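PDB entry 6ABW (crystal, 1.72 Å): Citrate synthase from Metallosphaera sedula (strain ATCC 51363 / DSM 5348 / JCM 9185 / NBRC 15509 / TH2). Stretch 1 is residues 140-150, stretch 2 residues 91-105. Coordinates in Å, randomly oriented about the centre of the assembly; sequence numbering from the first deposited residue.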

# COMPACT_ATOMS: atom_id res chain seq x y z
N SER A 140 -0.73 7.02 17.11
CA SER A 140 -1.02 8.21 17.92
C SER A 140 0.00 9.32 17.68
O SER A 140 -0.36 10.49 17.38
CB SER A 140 -1.08 7.80 19.42
OG SER A 140 -1.33 8.93 20.20
N THR A 141 1.28 8.97 17.75
CA THR A 141 2.33 9.94 17.49
C THR A 141 2.26 10.57 16.11
O THR A 141 2.37 11.77 15.95
CB THR A 141 3.66 9.24 17.69
OG1 THR A 141 3.71 8.71 19.03
CG2 THR A 141 4.83 10.22 17.50
N VAL A 142 2.05 9.72 15.11
CA VAL A 142 1.89 10.17 13.72
C VAL A 142 0.71 11.08 13.52
O VAL A 142 0.88 12.18 12.98
CB VAL A 142 1.82 8.97 12.77
CG1 VAL A 142 1.41 9.39 11.37
CG2 VAL A 142 3.22 8.30 12.78
N VAL A 143 -0.47 10.73 14.03
CA VAL A 143 -1.65 11.53 13.76
C VAL A 143 -1.58 12.91 14.46
O VAL A 143 -1.86 13.96 13.86
CB VAL A 143 -2.92 10.75 14.08
CG1 VAL A 143 -4.11 11.65 13.87
CG2 VAL A 143 -3.06 9.55 13.15
N ALA A 144 -1.04 12.92 15.67
CA ALA A 144 -0.90 14.14 16.43
C ALA A 144 0.05 15.10 15.68
O ALA A 144 -0.23 16.30 15.57
CB ALA A 144 -0.38 13.80 17.84
N ASN A 145 1.11 14.56 15.11
CA ASN A 145 2.12 15.34 14.40
C ASN A 145 1.70 15.79 13.01
O ASN A 145 2.09 16.83 12.54
CB ASN A 145 3.47 14.68 14.50
CG ASN A 145 4.06 14.91 15.89
OD1 ASN A 145 4.35 16.06 16.25
ND2 ASN A 145 4.03 13.87 16.73
N VAL A 146 0.81 14.99 12.36
CA VAL A 146 0.21 15.40 11.11
C VAL A 146 -0.66 16.65 11.35
O VAL A 146 -0.60 17.63 10.61
CB VAL A 146 -0.57 14.21 10.48
CG1 VAL A 146 -1.53 14.67 9.36
CG2 VAL A 146 0.39 13.18 9.91
N LEU A 147 -1.44 16.65 12.41
CA LEU A 147 -2.24 17.82 12.73
C LEU A 147 -1.33 19.03 12.96
O LEU A 147 -1.58 20.16 12.43
CB LEU A 147 -3.13 17.52 13.95
CG LEU A 147 -3.67 18.83 14.62
CD1 LEU A 147 -4.65 19.48 13.70
CD2 LEU A 147 -4.26 18.47 15.97
N ARG A 148 -0.31 18.79 13.77
CA ARG A 148 0.53 19.89 14.20
C ARG A 148 1.38 20.48 13.03
O ARG A 148 1.50 21.70 12.86
CB ARG A 148 1.33 19.46 15.39
CG ARG A 148 0.45 19.34 16.64
CD ARG A 148 1.25 18.82 17.82
NE ARG A 148 2.12 19.85 18.38
CZ ARG A 148 1.74 20.79 19.24
NH1 ARG A 148 2.62 21.69 19.62
NH2 ARG A 148 0.47 20.92 19.65
N ALA A 149 1.89 19.63 12.16
CA ALA A 149 2.47 20.09 10.92
C ALA A 149 1.59 20.92 10.05
O ALA A 149 1.99 21.99 9.54
CB ALA A 149 3.08 18.96 10.12
N LYS A 150 0.36 20.46 9.86
CA LYS A 150 -0.57 21.17 9.01
C LYS A 150 -0.96 22.54 9.63
O LYS A 150 -1.16 23.50 8.89
CB LYS A 150 -1.78 20.31 8.68
CG LYS A 150 -1.46 19.20 7.70
CD LYS A 150 -2.68 18.30 7.43
CE LYS A 150 -3.73 18.93 6.52
NZ LYS A 150 -3.30 19.43 5.18
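Stretch 2, residues 91-105: VIDMIYSLPRDSDAV

Stretch 2 lies along stretch 1 first as a helix and then as a turn set against Lys150. Residues 140-150 are helical throughout. In stretch 2 a helix arriving from earlier in the chain carries Val91 to Ile95; Pro99 to Ser102 form a type I beta turn, closed by Ser102 N to Pro99 O at 3.0 Å, and a new helix starts at Ala104. Asp103 caps that helix, its OD1 accepting from Val105 N at 2.9 Å. The two main helices run in the same general direction, with a signed crossing angle of -38° and a closest axis approach of 9.2 Å. The CA-CA distances shorten along the register: Asn145 to Ile92 is 7.2 Å, Val146 to Ile95 6.4 Å, Ala149 to Tyr96 5.4 Å and Lys150 to Arg100 4.8 Å. The backbones therefore converge toward the C-terminal end of stretch 1, and 702 Å² is buried in total.

The apolar packing centres on Ile95, whose CA-to-CB bond points toward stretch 1 and whose side chain fills a hole formed by Val142, Asn145, Val146 and Ala149. Ile95 CG2 lies 3.9 Å from Ala149 CB and 4.1 Å from Val146 CG2. One turn earlier, Ile92 CD1 approaches Asn145 ND2 at 4.0 Å. Beyond the turn, Ala104 CB packs 3.7 Å from Val146 CG1, so Val146 touches both helical segments of stretch 2.

The Tyr96 ring makes a CH-pi contact: Ala149 CB sits 3.6 Å from its centroid and 7° off the ring normal, hence squarely over the face. Ala149 CB is 3.7 Å from Tyr96 CE2. Tyr96 OH is 3.4 Å from Ala149 N, but the angle is poor and this is no hydrogen bond; that amide is already bonded to Asn145 O at 2.8 Å, and the hydroxyl is satisfied elsewhere in the structure.

The polar contacts gather at Lys150 and are reciprocal with Arg100. Arg100 NH2 donates to Lys150 O at 2.9 Å with an N-H...O angle of 160°, and Arg100 NE reaches the same oxygen at 3.3 Å and 141°; the carbonyl lies at the guanidinium edge, near its plane, which is consistent with NE and NH2 both donating to it. In return, Lys150 NZ donates to Arg100 O at 2.9 Å and to Ser102 O at 2.7 Å, binding two carbonyls of the turn. A water donates to Arg100 O at 3.1 Å and, weakly, to Lys150 O at 3.4 Å, bridging the two backbones.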

# COMPACT_ATOMS: atom_id res chain seq x y z
N VAL A 91 11.34 10.49 11.26
CA VAL A 91 9.93 10.29 10.91
C VAL A 91 9.16 11.61 11.06
O VAL A 91 8.36 12.00 10.18
CB VAL A 91 9.29 9.21 11.77
CG1 VAL A 91 7.84 9.03 11.40
CG2 VAL A 91 9.99 7.90 11.52
N ILE A 92 9.42 12.31 12.18
CA ILE A 92 8.81 13.59 12.42
C ILE A 92 9.22 14.59 11.33
O ILE A 92 8.38 15.31 10.79
CB ILE A 92 9.16 14.14 13.85
CG1 ILE A 92 8.74 13.20 14.97
CG2 ILE A 92 8.65 15.57 14.02
CD1 ILE A 92 7.34 12.69 14.85
N ASP A 93 10.52 14.61 10.99
CA ASP A 93 11.03 15.55 9.97
C ASP A 93 10.30 15.33 8.66
O ASP A 93 9.99 16.28 7.91
CB ASP A 93 12.53 15.35 9.71
CG ASP A 93 13.45 15.72 10.90
OD1 ASP A 93 12.96 16.31 11.90
OD2 ASP A 93 14.68 15.36 10.81
N MET A 94 10.03 14.08 8.35
CA MET A 94 9.35 13.79 7.09
C MET A 94 7.96 14.32 7.03
O MET A 94 7.55 14.91 6.02
CB MET A 94 9.29 12.30 6.85
CG MET A 94 10.69 11.77 6.55
SD MET A 94 10.77 9.99 6.15
CE MET A 94 9.14 9.77 5.49
N ILE A 95 7.22 14.17 8.13
CA ILE A 95 5.90 14.73 8.20
C ILE A 95 5.92 16.27 7.96
O ILE A 95 5.07 16.83 7.22
CB ILE A 95 5.22 14.39 9.56
CG1 ILE A 95 4.90 12.89 9.68
CG2 ILE A 95 3.93 15.21 9.74
CD1 ILE A 95 4.72 12.48 11.14
N TYR A 96 6.88 16.91 8.62
CA TYR A 96 7.01 18.36 8.56
C TYR A 96 7.65 18.84 7.26
O TYR A 96 7.61 20.01 6.98
CB TYR A 96 7.83 18.88 9.75
CG TYR A 96 6.95 19.08 10.96
CD1 TYR A 96 6.63 18.01 11.79
CD2 TYR A 96 6.45 20.32 11.26
CE1 TYR A 96 5.81 18.15 12.90
CE2 TYR A 96 5.64 20.49 12.39
CZ TYR A 96 5.31 19.41 13.18
OH TYR A 96 4.55 19.60 14.28
N SER A 97 8.14 17.95 6.41
CA SER A 97 8.71 18.41 5.13
C SER A 97 7.71 18.31 3.95
O SER A 97 7.97 18.87 2.89
CB SER A 97 9.97 17.64 4.84
OG SER A 97 9.61 16.39 4.39
N LEU A 98 6.58 17.62 4.14
CA LEU A 98 5.53 17.59 3.11
C LEU A 98 4.82 18.94 3.04
O LEU A 98 4.81 19.70 4.01
CB LEU A 98 4.58 16.45 3.40
CG LEU A 98 5.19 15.06 3.23
CD1 LEU A 98 4.25 13.97 3.75
CD2 LEU A 98 5.47 14.79 1.76
N PRO A 99 4.26 19.29 1.88
CA PRO A 99 3.48 20.54 1.83
C PRO A 99 2.36 20.54 2.85
O PRO A 99 1.73 19.54 3.08
CB PRO A 99 2.88 20.57 0.43
CG PRO A 99 3.75 19.67 -0.35
CD PRO A 99 4.31 18.62 0.61
N ARG A 100 2.19 21.68 3.50
CA ARG A 100 1.25 21.76 4.59
C ARG A 100 -0.20 21.58 4.15
O ARG A 100 -1.04 21.27 4.99
CB ARG A 100 1.42 23.08 5.37
CG ARG A 100 2.67 23.10 6.27
CD ARG A 100 2.84 24.43 6.98
NE ARG A 100 1.61 24.75 7.69
CZ ARG A 100 1.27 25.94 8.17
NH1 ARG A 100 2.12 26.96 8.09
NH2 ARG A 100 0.09 26.09 8.79
N ASP A 101 -0.50 21.76 2.87
CA ASP A 101 -1.82 21.52 2.36
C ASP A 101 -2.01 20.06 1.89
O ASP A 101 -3.03 19.78 1.32
CB ASP A 101 -2.27 22.53 1.28
CG ASP A 101 -1.50 22.44 -0.03
OD1 ASP A 101 -0.42 21.79 -0.11
OD2 ASP A 101 -1.97 23.07 -1.03
N SER A 102 -1.06 19.16 2.15
CA SER A 102 -1.19 17.75 1.66
C SER A 102 -2.32 17.03 2.40
O SER A 102 -2.60 17.35 3.55
CB SER A 102 0.07 16.93 1.93
OG SER A 102 1.22 17.60 1.51
N ASP A 103 -2.95 16.09 1.73
CA ASP A 103 -3.98 15.26 2.35
C ASP A 103 -3.39 14.58 3.63
O ASP A 103 -2.30 14.01 3.59
CB ASP A 103 -4.42 14.22 1.35
CG ASP A 103 -5.59 13.39 1.85
OD1 ASP A 103 -5.59 12.96 3.00
OD2 ASP A 103 -6.54 13.17 1.08
N ALA A 104 -4.08 14.70 4.76
CA ALA A 104 -3.56 14.17 6.00
C ALA A 104 -3.35 12.64 5.96
O ALA A 104 -2.41 12.16 6.51
CB ALA A 104 -4.46 14.58 7.16
N VAL A 105 -4.23 11.89 5.28
CA VAL A 105 -4.06 10.47 5.19
C VAL A 105 -2.77 10.13 4.41
O VAL A 105 -2.06 9.18 4.77
CB VAL A 105 -5.32 9.82 4.57
CG1 VAL A 105 -5.09 8.31 4.25
CG2 VAL A 105 -6.45 10.01 5.54
O HOH W 1 -3.23 23.08 6.28